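Local coordinates for Rio2 kinase (Chaetomium thermophilum, PDB 4GYI), which is a RIO-family atypical kinase that binds ADP and magnesium, forms a phosphoaspartate, and probably uses its ATPase activity in maturation of the pre-40S ribosomal subunit, at residues A22-S27 against Y75-G80; H224-G229 against P260-M265. All coordinates share one frame; numbering follows the deposited sequence.

Contact 1: residues A22-S27 against Y75-G80; sequences AVEMGS and YRLTYG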
ATOM      1  N   ALA A  22      -1.895   2.769 -24.031  1.00 42.33           N
ATOM      2  CA  ALA A  22      -1.969   1.673 -24.993  1.00 49.79           C
ATOM      3  C   ALA A  22      -0.955   0.575 -24.701  1.00 47.03           C
ATOM      4  O   ALA A  22      -1.232  -0.606 -24.910  1.00 46.55           O
ATOM      5  CB  ALA A  22      -1.783   2.201 -26.428  1.00 50.08           C
ATOM      6  N   VAL A  23       0.232   0.959 -24.247  1.00 40.89           N
ATOM      7  CA  VAL A  23       1.233  -0.040 -23.878  1.00 45.97           C
ATOM      8  C   VAL A  23       0.750  -0.801 -22.644  1.00 47.47           C
ATOM      9  O   VAL A  23       0.874  -2.027 -22.553  1.00 42.40           O
ATOM     10  CB  VAL A  23       2.598   0.598 -23.599  1.00 41.23           C
ATOM     11  CG1 VAL A  23       3.560  -0.442 -23.047  1.00 43.40           C
ATOM     12  CG2 VAL A  23       3.146   1.235 -24.869  1.00 45.60           C
ATOM     13  N   GLU A  24       0.163  -0.065 -21.707  1.00 43.28           N
ATOM     14  CA  GLU A  24      -0.404  -0.699 -20.537  1.00 50.90           C
ATOM     15  C   GLU A  24      -1.466  -1.736 -20.922  1.00 44.17           C
ATOM     16  O   GLU A  24      -1.443  -2.858 -20.434  1.00 43.63           O
ATOM     17  CB  GLU A  24      -0.994   0.335 -19.576  1.00 36.25           C
ATOM     18  CG  GLU A  24      -1.548  -0.309 -18.308  1.00 45.10           C
ATOM     19  CD  GLU A  24      -2.372   0.644 -17.466  1.00 48.99           C
ATOM     20  OE1 GLU A  24      -2.974   1.578 -18.029  1.00 45.58           O
ATOM     21  OE2 GLU A  24      -2.416   0.452 -16.238  1.00 51.43           O
ATOM     22  N   MET A  25      -2.395  -1.359 -21.792  1.00 45.70           N
ATOM     23  CA  MET A  25      -3.494  -2.263 -22.137  1.00 51.58           C
ATOM     24  C   MET A  25      -3.019  -3.480 -22.903  1.00 42.25           C
ATOM     25  O   MET A  25      -3.532  -4.574 -22.714  1.00 57.29           O
ATOM     26  CB  MET A  25      -4.561  -1.544 -22.943  1.00 59.00           C
ATOM     27  CG  MET A  25      -5.493  -0.705 -22.113  1.00 61.80           C
ATOM     28  SD  MET A  25      -6.396   0.440 -23.172  1.00118.06           S
ATOM     29  CE  MET A  25      -7.424   1.275 -21.962  1.00 91.67           C
ATOM     30  N   GLY A  26      -2.035  -3.276 -23.770  1.00 44.35           N
ATOM     31  CA  GLY A  26      -1.486  -4.348 -24.577  1.00 40.24           C
ATOM     32  C   GLY A  26      -0.599  -5.306 -23.810  1.00 51.54           C
ATOM     33  O   GLY A  26      -0.297  -6.391 -24.294  1.00 55.24           O
ATOM     34  N   SER A  27      -0.169  -4.913 -22.616  1.00 52.58           N
ATOM     35  CA  SER A  27       0.663  -5.794 -21.807  1.00 53.67           C
ATOM     36  C   SER A  27      -0.190  -6.633 -20.871  1.00 57.23           C
ATOM     37  O   SER A  27       0.332  -7.352 -20.032  1.00 55.72           O
ATOM     38  CB  SER A  27       1.735  -5.023 -21.031  1.00 43.10           C
ATOM     39  OG  SER A  27       1.171  -3.976 -20.276  1.00 49.21           O
ATOM     40  N   TYR A  75       7.869  -2.936 -27.050  1.00 55.30           N
ATOM     41  CA  TYR A  75       8.204  -2.204 -25.835  1.00 55.14           C
ATOM     42  C   TYR A  75       7.451  -2.765 -24.633  1.00 52.03           C
ATOM     43  O   TYR A  75       6.378  -3.357 -24.764  1.00 51.67           O
ATOM     44  CB  TYR A  75       7.874  -0.717 -26.001  1.00 46.47           C
ATOM     45  CG  TYR A  75       8.649  -0.037 -27.105  1.00 54.06           C
ATOM     46  CD1 TYR A  75       9.773   0.726 -26.817  1.00 58.20           C
ATOM     47  CD2 TYR A  75       8.256  -0.155 -28.433  1.00 49.23           C
ATOM     48  CE1 TYR A  75      10.480   1.350 -27.816  1.00 65.51           C
ATOM     49  CE2 TYR A  75       8.961   0.466 -29.437  1.00 63.15           C
ATOM     50  CZ  TYR A  75      10.071   1.217 -29.123  1.00 70.34           C
ATOM     51  OH  TYR A  75      10.774   1.839 -30.122  1.00 79.32           O
ATOM     52  N   ARG A  76       8.021  -2.583 -23.453  1.00 47.63           N
ATOM     53  CA  ARG A  76       7.288  -2.887 -22.239  1.00 44.83           C
ATOM     54  C   ARG A  76       7.141  -1.633 -21.411  1.00 40.88           C
ATOM     55  O   ARG A  76       7.943  -0.704 -21.510  1.00 45.54           O
ATOM     56  CB  ARG A  76       8.001  -3.956 -21.411  1.00 46.11           C
ATOM     57  CG  ARG A  76       9.356  -3.526 -20.906  1.00 51.37           C
ATOM     58  CD  ARG A  76       9.970  -4.574 -19.990  1.00 54.02           C
ATOM     59  NE  ARG A  76      11.282  -4.151 -19.510  1.00 57.24           N
ATOM     60  CZ  ARG A  76      11.464  -3.350 -18.468  1.00 57.08           C
ATOM     61  NH1 ARG A  76      10.417  -2.889 -17.796  1.00 58.05           N
ATOM     62  NH2 ARG A  76      12.687  -3.003 -18.106  1.00 57.01           N
ATOM     63  N   LEU A  77       6.110  -1.626 -20.583  1.00 39.95           N
ATOM     64  CA  LEU A  77       5.927  -0.589 -19.593  1.00 39.16           C
ATOM     65  C   LEU A  77       7.016  -0.726 -18.522  1.00 39.05           C
ATOM     66  O   LEU A  77       7.370  -1.841 -18.138  1.00 39.69           O
ATOM     67  CB  LEU A  77       4.550  -0.785 -18.980  1.00 46.18           C
ATOM     68  CG  LEU A  77       3.882   0.303 -18.165  1.00 46.98           C
ATOM     69  CD1 LEU A  77       3.653   1.523 -19.031  1.00 49.97           C
ATOM     70  CD2 LEU A  77       2.564  -0.261 -17.641  1.00 39.82           C
ATOM     71  N   THR A  78       7.571   0.391 -18.054  1.00 32.44           N
ATOM     72  CA  THR A  78       8.466   0.325 -16.904  1.00 40.81           C
ATOM     73  C   THR A  78       7.690   0.669 -15.641  1.00 41.92           C
ATOM     74  O   THR A  78       6.520   1.054 -15.703  1.00 38.46           O
ATOM     75  CB  THR A  78       9.654   1.288 -17.009  1.00 42.83           C
ATOM     76  OG1 THR A  78       9.173   2.640 -17.033  1.00 36.94           O
ATOM     77  CG2 THR A  78      10.478   0.991 -18.247  1.00 45.66           C
ATOM     78  N   TYR A  79       8.330   0.510 -14.493  1.00 34.44           N
ATOM     79  CA  TYR A  79       7.712   0.898 -13.238  1.00 29.00           C
ATOM     80  C   TYR A  79       7.367   2.390 -13.212  1.00 28.00           C
ATOM     81  O   TYR A  79       6.299   2.787 -12.715  1.00 30.37           O
ATOM     82  CB  TYR A  79       8.634   0.538 -12.075  1.00 31.13           C
ATOM     83  CG  TYR A  79       8.931  -0.948 -11.982  1.00 35.27           C
ATOM     84  CD1 TYR A  79       7.913  -1.855 -11.758  1.00 31.03           C
ATOM     85  CD2 TYR A  79      10.227  -1.439 -12.121  1.00 35.55           C
ATOM     86  CE1 TYR A  79       8.160  -3.195 -11.666  1.00 39.47           C
ATOM     87  CE2 TYR A  79      10.487  -2.798 -12.030  1.00 47.53           C
ATOM     88  CZ  TYR A  79       9.442  -3.672 -11.788  1.00 44.45           C
ATOM     89  OH  TYR A  79       9.645  -5.030 -11.695  1.00 40.23           O
ATOM     90  N   GLY A  80       8.263   3.208 -13.760  1.00 32.14           N
ATOM     91  CA  GLY A  80       8.029   4.641 -13.836  1.00 32.27           C
ATOM     92  C   GLY A  80       6.786   4.924 -14.658  1.00 35.64           C
ATOM     93  O   GLY A  80       5.974   5.782 -14.304  1.00 38.55           O
TER

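Contact 2: residues H224-G229 against P260-M265; sequences HGLIHG and PQMVSM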
ATOM      1  N   HIS A 224     -13.893  -8.727  14.572  1.00 48.75           N
ATOM      2  CA  HIS A 224     -14.415  -8.475  13.224  1.00 47.36           C
ATOM      3  C   HIS A 224     -13.776  -9.371  12.159  1.00 48.61           C
ATOM      4  O   HIS A 224     -13.888  -9.101  10.965  1.00 48.89           O
ATOM      5  CB  HIS A 224     -14.292  -6.996  12.837  1.00 33.93           C
ATOM      6  CG  HIS A 224     -15.252  -6.103  13.562  1.00 51.34           C
ATOM      7  ND1 HIS A 224     -16.429  -5.663  12.995  1.00 57.22           N
ATOM      8  CD2 HIS A 224     -15.225  -5.594  14.816  1.00 53.46           C
ATOM      9  CE1 HIS A 224     -17.079  -4.911  13.865  1.00 57.91           C
ATOM     10  NE2 HIS A 224     -16.369  -4.853  14.978  1.00 58.34           N
ATOM     11  N   GLY A 225     -13.120 -10.445  12.595  1.00 42.57           N
ATOM     12  CA  GLY A 225     -12.585 -11.434  11.669  1.00 42.37           C
ATOM     13  C   GLY A 225     -11.186 -11.169  11.123  1.00 47.57           C
ATOM     14  O   GLY A 225     -10.720 -11.869  10.224  1.00 52.63           O
ATOM     15  N   LEU A 226     -10.497 -10.181  11.677  1.00 40.19           N
ATOM     16  CA  LEU A 226      -9.208  -9.771  11.123  1.00 39.99           C
ATOM     17  C   LEU A 226      -8.012  -9.894  12.068  1.00 50.19           C
ATOM     18  O   LEU A 226      -8.135  -9.753  13.298  1.00 48.78           O
ATOM     19  CB  LEU A 226      -9.288  -8.338  10.619  1.00 35.29           C
ATOM     20  CG  LEU A 226     -10.180  -8.143   9.397  1.00 43.96           C
ATOM     21  CD1 LEU A 226     -10.379  -6.672   9.146  1.00 45.96           C
ATOM     22  CD2 LEU A 226      -9.561  -8.820   8.182  1.00 43.81           C
ATOM     23  N   ILE A 227      -6.856 -10.155  11.459  1.00 31.29           N
ATOM     24  CA  ILE A 227      -5.573 -10.087  12.125  1.00 30.88           C
ATOM     25  C   ILE A 227      -4.681  -9.215  11.251  1.00 38.52           C
ATOM     26  O   ILE A 227      -4.522  -9.478  10.049  1.00 33.04           O
ATOM     27  CB  ILE A 227      -4.947 -11.466  12.223  1.00 30.91           C
ATOM     28  CG1 ILE A 227      -5.764 -12.351  13.162  1.00 32.43           C
ATOM     29  CG2 ILE A 227      -3.500 -11.370  12.680  1.00 27.51           C
ATOM     30  CD1 ILE A 227      -5.373 -13.789  13.066  1.00 37.72           C
ATOM     31  N   HIS A 228      -4.109  -8.177  11.847  1.00 35.88           N
ATOM     32  CA  HIS A 228      -3.361  -7.165  11.098  1.00 37.67           C
ATOM     33  C   HIS A 228      -2.153  -7.775  10.398  1.00 31.72           C
ATOM     34  O   HIS A 228      -1.981  -7.593   9.194  1.00 31.41           O
ATOM     35  CB  HIS A 228      -2.947  -6.015  12.020  1.00 30.45           C
ATOM     36  CG  HIS A 228      -2.238  -4.896  11.320  1.00 32.20           C
ATOM     37  ND1 HIS A 228      -0.905  -4.965  10.973  1.00 34.22           N
ATOM     38  CD2 HIS A 228      -2.663  -3.668  10.942  1.00 25.84           C
ATOM     39  CE1 HIS A 228      -0.547  -3.834  10.389  1.00 33.31           C
ATOM     40  NE2 HIS A 228      -1.592  -3.027  10.361  1.00 25.56           N
ATOM     41  N   GLY A 229      -1.352  -8.535  11.143  1.00 26.88           N
ATOM     42  CA  GLY A 229      -0.252  -9.296  10.565  1.00 25.39           C
ATOM     43  C   GLY A 229       1.077  -8.546  10.533  1.00 30.67           C
ATOM     44  O   GLY A 229       2.123  -9.136  10.269  1.00 32.84           O
ATOM     45  N   PRO A 260      -1.966  -4.230   3.511  1.00 27.67           N
ATOM     46  CA  PRO A 260      -2.021  -5.248   2.449  1.00 29.07           C
ATOM     47  C   PRO A 260      -1.777  -6.683   2.972  1.00 38.20           C
ATOM     48  O   PRO A 260      -2.081  -7.638   2.261  1.00 38.94           O
ATOM     49  CB  PRO A 260      -0.873  -4.832   1.510  1.00 28.68           C
ATOM     50  CG  PRO A 260       0.122  -4.212   2.410  1.00 34.07           C
ATOM     51  CD  PRO A 260      -0.721  -3.443   3.426  1.00 30.79           C
ATOM     52  N   GLN A 261      -1.253  -6.834   4.190  1.00 32.38           N
ATOM     53  CA  GLN A 261      -0.946  -8.168   4.721  1.00 34.94           C
ATOM     54  C   GLN A 261      -1.995  -8.751   5.682  1.00 30.24           C
ATOM     55  O   GLN A 261      -1.838  -9.867   6.161  1.00 31.58           O
ATOM     56  CB  GLN A 261       0.453  -8.214   5.372  1.00 33.94           C
ATOM     57  CG  GLN A 261       0.552  -7.534   6.745  1.00 27.20           C
ATOM     58  CD  GLN A 261       0.191  -6.048   6.679  1.00 35.57           C
ATOM     59  OE1 GLN A 261       0.673  -5.315   5.816  1.00 39.06           O
ATOM     60  NE2 GLN A 261      -0.684  -5.615   7.569  1.00 27.47           N
ATOM     61  N   MET A 262      -3.057  -8.010   5.960  1.00 27.74           N
ATOM     62  CA  MET A 262      -4.109  -8.512   6.840  1.00 30.73           C
ATOM     63  C   MET A 262      -4.633  -9.880   6.473  1.00 35.45           C
ATOM     64  O   MET A 262      -4.777 -10.208   5.305  1.00 39.00           O
ATOM     65  CB  MET A 262      -5.289  -7.566   6.859  1.00 36.55           C
ATOM     66  CG  MET A 262      -5.019  -6.308   7.578  1.00 42.36           C
ATOM     67  SD  MET A 262      -6.601  -5.602   7.990  1.00 42.85           S
ATOM     68  CE  MET A 262      -6.290  -5.231   9.705  1.00 31.65           C
ATOM     69  N   VAL A 263      -4.913 -10.686   7.487  1.00 43.26           N
ATOM     70  CA  VAL A 263      -5.446 -12.017   7.250  1.00 45.23           C
ATOM     71  C   VAL A 263      -6.682 -12.244   8.099  1.00 51.58           C
ATOM     72  O   VAL A 263      -6.861 -11.613   9.150  1.00 47.41           O
ATOM     73  CB  VAL A 263      -4.415 -13.126   7.530  1.00 44.83           C
ATOM     74  CG1 VAL A 263      -3.134 -12.852   6.783  1.00 44.08           C
ATOM     75  CG2 VAL A 263      -4.134 -13.237   9.010  1.00 41.27           C
ATOM     76  N   SER A 264      -7.540 -13.143   7.630  1.00 45.30           N
ATOM     77  CA  SER A 264      -8.747 -13.483   8.357  1.00 42.62           C
ATOM     78  C   SER A 264      -8.435 -14.318   9.586  1.00 43.69           C
ATOM     79  O   SER A 264      -7.468 -15.076   9.596  1.00 46.04           O
ATOM     80  CB  SER A 264      -9.693 -14.260   7.446  1.00 48.22           C
ATOM     81  OG  SER A 264     -10.532 -15.079   8.213  1.00 45.11           O
ATOM     82  N   MET A 265      -9.272 -14.213  10.614  1.00 41.14           N
ATOM     83  CA  MET A 265      -9.113 -15.069  11.788  1.00 40.62           C
ATOM     84  C   MET A 265      -9.293 -16.543  11.429  1.00 47.71           C
ATOM     85  O   MET A 265      -8.984 -17.423  12.229  1.00 48.21           O
ATOM     86  CB  MET A 265     -10.092 -14.681  12.905  1.00 37.25           C
ATOM     87  CG  MET A 265      -9.724 -13.423  13.658  1.00 33.06           C
ATOM     88  SD  MET A 265      -8.429 -13.644  14.900  1.00 45.23           S
ATOM     89  CE  MET A 265      -9.281 -14.784  16.015  1.00 45.46           C
TER

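Contact 1: residues A22-S27 against Y75-G80
Val23 sets CG1 anti to its backbone N (chi1 173°) and Leu77 does the same with CG (chi1 -165°), and these torsions place Val23 CG1 and Leu77 CG at the meeting of helix 14-26 and strand 75-77 in the winged-helix domain of Rio2. The strand belongs to the two-stranded wing, paired antiparallel with strand 64-68, and residues 75-77 run almost perpendicular to residues 22-26, at 92°. Val23 points toward the strand and touches mainly its backbone: CG1 lies 3.7 Å from Leu77 N and 4.1 Å from Arg76 C. A short, beta-branched side chain suits this place because its methyl sits close to CB and can lie directly against the strand backbone. The same methyl meets Leu77 CB at 4.2 Å. Leu77, longer, carries its branch past Val23 to the next helical residue and also packs on Leu82 and Leu85 of helix 79-92, so a branched apolar side chain joins three elements. Glu24 serves two purposes. Its aliphatic stem lies beside Leu77 and points the same way, while its carboxylate is carried off to a salt bridge between OE2 and Arg185 NE, beyond the winged-helix domain. The contact itself is van der Waals in character. On the stem, the touching atoms are Glu24 CB, 4.1 Å from Leu77 CD2, and Glu24 CG, 4.2 Å from that same methyl.

Contact 2: residues H224-G229 against P260-M265
His228 O is gripped twice: Gln261 NE2 donates a hydrogen bond to it at 2.9 Å from above the carbonyl plane, and Met262 CA makes a C-H...O contact at 3.3 Å. Here the start of the kinase catalytic loop meets the segment following phosphorylated Asp258. In Gln261 the bend at chi2 (-60°) sets CD, and NE2 lies over one face of the imidazole, 3.3 Å from His228 CE1; it also bonds the main-chain O of residue 258. Glutamine suits this place because one NH2 can serve two carbonyls. The ring's nitrogens are held by Asp230 N at ND1 and Ile257 O at NE2, which fixes its rotation. Beyond Gln261 the chains pair antiparallel: Ile227 N reaches Val263 O at 2.7 Å, and Val263 N returns a bond to Ile227 O. Gly225, a glycine suited to the positive phi of the Schellman motif ending helix 207-223, accepts Met265 N at its O. Ile227 and Val263 share a face, and Met265, bent at chi2 (-79°), sets SD 3.4 Å from Ile227 CG1. Two acceptors sharing one NH2 would hold the Gln261 amide steady about 6 Å from ADP and magnesium, consistent with a second-shell place.

How the contacts relate
The two contacts lie in different domains, on opposite sides of the chain's centre, with centres about 33 Å apart and nearest atoms about 16 Å apart, and they share no element. Contact 1 is partly buried and joins helix to wing through a few apolar atoms, burying 186 Å². Contact 2 is buried in the RIO kinase domain and covers 558 Å². Three backbone hydrogen bonds and one from a glutamine amide carry it, with sulfur and aliphatic groups packed beside them. The difference follows place: in contact 1 the helix meets the strand through side-chain atoms of its own, whereas in contact 2 two antiparallel segments near the nucleotide exchange main-chain bonds and position a polar amide.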